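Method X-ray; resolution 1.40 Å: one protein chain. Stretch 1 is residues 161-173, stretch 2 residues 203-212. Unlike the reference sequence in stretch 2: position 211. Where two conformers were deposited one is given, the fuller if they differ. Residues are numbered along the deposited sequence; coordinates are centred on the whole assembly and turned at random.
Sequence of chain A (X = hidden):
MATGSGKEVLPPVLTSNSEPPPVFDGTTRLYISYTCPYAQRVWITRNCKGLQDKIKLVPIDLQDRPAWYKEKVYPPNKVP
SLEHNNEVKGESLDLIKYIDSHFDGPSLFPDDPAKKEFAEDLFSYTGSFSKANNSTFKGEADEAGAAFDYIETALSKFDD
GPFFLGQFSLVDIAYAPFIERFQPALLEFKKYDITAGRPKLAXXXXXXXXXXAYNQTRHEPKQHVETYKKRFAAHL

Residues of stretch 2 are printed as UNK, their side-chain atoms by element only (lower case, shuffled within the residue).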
# COMPACT_ATOMS: atom_id res chain seq x y z
N GLY A 161 -8.45 16.56 10.44
CA GLY A 161 -7.76 15.38 10.93
C GLY A 161 -6.31 15.43 10.48
O GLY A 161 -5.94 16.32 9.74
N PRO A 162 -5.49 14.47 10.94
CA PRO A 162 -4.05 14.50 10.68
C PRO A 162 -3.65 13.82 9.38
O PRO A 162 -2.46 13.76 9.05
CB PRO A 162 -3.48 13.74 11.88
CG PRO A 162 -4.54 12.73 12.21
CD PRO A 162 -5.86 13.40 11.89
N PHE A 163 -4.63 13.31 8.64
CA PHE A 163 -4.36 12.52 7.44
C PHE A 163 -4.58 13.34 6.19
O PHE A 163 -4.96 14.50 6.26
CB PHE A 163 -5.23 11.26 7.47
CG PHE A 163 -4.89 10.34 8.60
CD1 PHE A 163 -3.69 9.65 8.63
CD2 PHE A 163 -5.76 10.19 9.67
CE1 PHE A 163 -3.39 8.81 9.69
CE2 PHE A 163 -5.45 9.34 10.71
CZ PHE A 163 -4.27 8.66 10.73
N PHE A 164 -4.28 12.78 5.02
CA PHE A 164 -4.34 13.56 3.79
C PHE A 164 -5.69 14.21 3.51
O PHE A 164 -5.74 15.36 3.07
CB PHE A 164 -3.91 12.73 2.57
CG PHE A 164 -2.43 12.49 2.49
CD1 PHE A 164 -1.56 13.52 2.17
CD2 PHE A 164 -1.91 11.22 2.73
CE1 PHE A 164 -0.19 13.29 2.09
CE2 PHE A 164 -0.55 10.99 2.64
CZ PHE A 164 0.31 12.03 2.32
N LEU A 165 -6.77 13.48 3.79
CA LEU A 165 -8.11 14.03 3.59
C LEU A 165 -8.75 14.40 4.92
O LEU A 165 -9.96 14.40 5.05
CB LEU A 165 -8.99 13.04 2.84
CG LEU A 165 -8.36 12.49 1.56
CD1 LEU A 165 -9.35 11.55 0.91
CD2 LEU A 165 -7.93 13.61 0.61
N GLY A 166 -7.92 14.73 5.90
CA GLY A 166 -8.40 14.99 7.25
C GLY A 166 -8.53 13.67 7.99
O GLY A 166 -7.61 13.23 8.68
N GLN A 167 -9.67 13.02 7.84
CA GLN A 167 -9.80 11.71 8.43
C GLN A 167 -9.14 10.64 7.55
O GLN A 167 -8.93 10.84 6.34
CB GLN A 167 -11.26 11.39 8.77
CG GLN A 167 -11.83 12.21 9.94
CD GLN A 167 -11.18 11.88 11.28
OE1 GLN A 167 -11.42 10.81 11.86
NE2 GLN A 167 -10.37 12.80 11.79
N PHE A 168 -8.77 9.54 8.18
CA PHE A 168 -8.05 8.43 7.56
C PHE A 168 -8.73 7.92 6.28
O PHE A 168 -9.96 7.78 6.23
CB PHE A 168 -7.93 7.31 8.59
CG PHE A 168 -7.09 6.15 8.15
CD1 PHE A 168 -5.71 6.24 8.13
CD2 PHE A 168 -7.68 4.93 7.83
CE1 PHE A 168 -4.94 5.16 7.73
CE2 PHE A 168 -6.91 3.84 7.46
CZ PHE A 168 -5.53 3.96 7.41
N SER A 169 -7.94 7.64 5.25
CA SER A 169 -8.49 7.19 3.97
C SER A 169 -7.51 6.35 3.18
O SER A 169 -6.35 6.16 3.56
CB SER A 169 -8.89 8.39 3.11
OG SER A 169 -7.74 8.97 2.48
N LEU A 170 -7.99 5.88 2.04
CA LEU A 170 -7.16 5.15 1.09
C LEU A 170 -5.93 5.91 0.67
O LEU A 170 -4.95 5.29 0.26
CB LEU A 170 -7.97 4.81 -0.16
CG LEU A 170 -9.14 3.86 0.04
CD1 LEU A 170 -9.90 3.74 -1.26
CD2 LEU A 170 -8.68 2.49 0.55
N VAL A 171 -5.96 7.23 0.73
CA VAL A 171 -4.79 8.01 0.32
C VAL A 171 -3.62 7.75 1.28
O VAL A 171 -2.47 7.59 0.85
CB VAL A 171 -5.07 9.53 0.23
CG1 VAL A 171 -3.83 10.26 -0.28
CG2 VAL A 171 -6.25 9.81 -0.68
N ASP A 172 -3.91 7.72 2.57
CA ASP A 172 -2.87 7.43 3.55
C ASP A 172 -2.33 6.02 3.34
O ASP A 172 -1.12 5.80 3.38
CB ASP A 172 -3.43 7.60 4.97
CG ASP A 172 -4.14 8.91 5.13
OD1 ASP A 172 -3.46 9.95 5.11
OD2 ASP A 172 -5.39 8.88 5.20
N ILE A 173 -3.23 5.09 3.10
CA ILE A 173 -2.85 3.71 2.83
C ILE A 173 -1.95 3.58 1.59
O ILE A 173 -0.99 2.80 1.58
CB ILE A 173 -4.10 2.84 2.69
CG1 ILE A 173 -4.83 2.80 4.04
CG2 ILE A 173 -3.74 1.44 2.24
CD1 ILE A 173 -6.19 2.12 3.98
N UNK A 203 3.83 14.30 12.18
CA UNK A 203 2.59 13.93 12.84
C UNK A 203 1.86 12.79 12.10
O UNK A 203 1.33 11.87 12.72
c UNK A 203 1.67 15.14 12.97
N UNK A 204 1.86 12.85 10.77
CA UNK A 204 1.24 11.82 9.95
C UNK A 204 1.89 10.47 10.22
O UNK A 204 1.21 9.46 10.39
c UNK A 204 1.29 10.05 6.94
c UNK A 204 1.78 7.72 5.51
c UNK A 204 2.55 9.45 7.04
c UNK A 204 2.78 8.29 6.32
c UNK A 204 0.70 11.22 7.53
c UNK A 204 0.54 8.29 5.40
c UNK A 204 1.37 12.19 8.47
c UNK A 204 0.31 9.47 6.12
n UNK A 204 -0.82 10.24 6.21
c UNK A 204 -0.57 11.30 7.05
N UNK A 205 3.22 10.45 10.28
CA UNK A 205 3.93 9.21 10.55
C UNK A 205 3.56 8.68 11.94
O UNK A 205 3.29 7.48 12.10
c UNK A 205 7.21 10.17 8.73
c UNK A 205 5.45 9.40 10.38
c UNK A 205 6.20 8.16 10.87
c UNK A 205 5.79 9.69 8.91
N UNK A 206 3.52 9.57 12.92
CA UNK A 206 3.14 9.16 14.27
C UNK A 206 1.72 8.59 14.31
O UNK A 206 1.47 7.58 14.98
c UNK A 206 3.29 10.30 15.28
c UNK A 206 2.93 9.88 16.70
o UNK A 206 3.47 10.55 18.91
c UNK A 206 3.27 10.93 17.73
o UNK A 206 3.33 12.12 17.38
N UNK A 207 0.80 9.22 13.59
CA UNK A 207 -0.58 8.76 13.59
C UNK A 207 -0.76 7.45 12.83
O UNK A 207 -1.53 6.58 13.25
c UNK A 207 -1.91 10.73 15.43
c UNK A 207 -1.54 11.09 13.99
c UNK A 207 -1.49 9.86 13.06
o UNK A 207 -2.93 10.02 15.63
o UNK A 207 -1.18 11.15 16.36
N UNK A 208 -0.05 7.29 11.72
CA UNK A 208 -0.08 6.03 10.99
C UNK A 208 0.41 4.89 11.86
O UNK A 208 -0.16 3.80 11.86
c UNK A 208 -1.06 4.43 7.84
s UNK A 208 -1.47 6.15 8.13
c UNK A 208 0.12 6.85 8.61
c UNK A 208 0.78 6.11 9.74
N UNK A 209 1.47 5.16 12.61
CA UNK A 209 2.05 4.13 13.46
C UNK A 209 1.17 3.70 14.62
O UNK A 209 1.46 2.71 15.29
o UNK A 209 4.33 3.85 11.87
c UNK A 209 4.49 4.50 12.90
c UNK A 209 3.42 4.55 13.98
n UNK A 209 5.60 5.18 13.15
N UNK A 210 0.08 4.43 14.86
CA UNK A 210 -0.88 4.04 15.89
C UNK A 210 -1.95 3.13 15.32
O UNK A 210 -2.79 2.60 16.06
c UNK A 210 -0.27 8.34 18.38
n UNK A 210 -0.87 9.66 18.74
c UNK A 210 -1.54 5.28 16.49
c UNK A 210 -1.26 7.46 17.66
c UNK A 210 -0.60 6.15 17.28
N UNK A 211 -1.96 2.97 14.00
CA UNK A 211 -2.99 2.18 13.35
C UNK A 211 -2.54 0.72 13.30
O UNK A 211 -1.67 0.35 12.51
c UNK A 211 -3.73 4.14 11.93
c UNK A 211 -3.27 2.68 11.92
c UNK A 211 -4.30 1.79 11.23
N UNK A 212 -3.12 -0.09 14.17
CA UNK A 212 -2.70 -1.47 14.34
C UNK A 212 -2.85 -2.30 13.06
O UNK A 212 -2.01 -3.15 12.75
c UNK A 212 -1.42 -3.36 16.32
c UNK A 212 -3.46 -2.11 15.51
o UNK A 212 -0.95 -2.28 16.73
o UNK A 212 -0.73 -4.40 16.20
c UNK A 212 -2.90 -3.44 15.95

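Position 203 has one side-chain carbon, its CB, set sideways to stretch 1 and out of contact: an alanine, Ala203.

Position 204 carries a carbon and then fused five- and six-membered rings holding eight carbons and one nitrogen. That nitrogen lies 2.9 Å from Asp172 OD1, and the rings touch Pro162, Phe163 and Phe164. Only tryptophan has this skeleton: Trp204.

Position 205 has four carbons, forked at the first, with one arm two carbons long. It points away from stretch 1; the fork at CB makes it Ile205.

Position 206 has three carbons, the third carrying two oxygens, exposed and out of reach: Glu206.

Position 207 repeats that pattern but points toward stretch 1, its CB lying 3.8 Å from Phe163 CZ. It is Glu207, whose CG packs 3.9 Å from Pro162 CG, so the aliphatic part of an acid serves as packing surface.

Position 208 is an unbranched run of two carbons, a sulfur and a carbon. The sulfur sits 3.6 Å from Phe163 CE1 and also 3.6 Å from Phe168 CE1. A thioether in this place is Met208.

Position 209 has two carbons, the second bearing one oxygen and one nitrogen, with nothing of stretch 1 nearby: the amide Asn209.

Position 210 is four carbons in a row ending in nitrogen, Lys210. It misses stretch 1, but its NZ forms a salt bridge with Glu207 OE2 at 2.8 Å.

Position 211 has one carbon carrying two more, directed toward stretch 1. It is Val211, where the reference sequence has isoleucine; its CG2 just reaches Phe168 CE1 at 4.5 Å.

Position 212 has three carbons and a terminal pair of oxygens, exposed and out of reach: Glu212.

The contact is organized around one buried polar bond. Trp204 NE1 donates to Asp172 OD1 at 2.9 Å and 169°, nearly straight. The same OD1 accepts from Phe164 N at 2.9 Å, while Asp172 OD2 accepts from Ser169 N at 2.8 Å, so one carboxylate at the start of the helix ties down the preceding loop and holds the indole. Two aromatics flank the nitrogen end of the indole: Phe163 turns its edge toward the indole face in an offset arrangement, planes at 79°, and Phe164 meets it obliquely. One helical turn on, the flexible Met208 bridges Phe163 and Phe168, its sulfur at the latter's ring edge. The rule to read here is a buried acid satisfied from both stretches, flanked by rings, with apolar packing extending the contact along the helix.

Stretch 2, residues 203-212: AWIEEMNKVE
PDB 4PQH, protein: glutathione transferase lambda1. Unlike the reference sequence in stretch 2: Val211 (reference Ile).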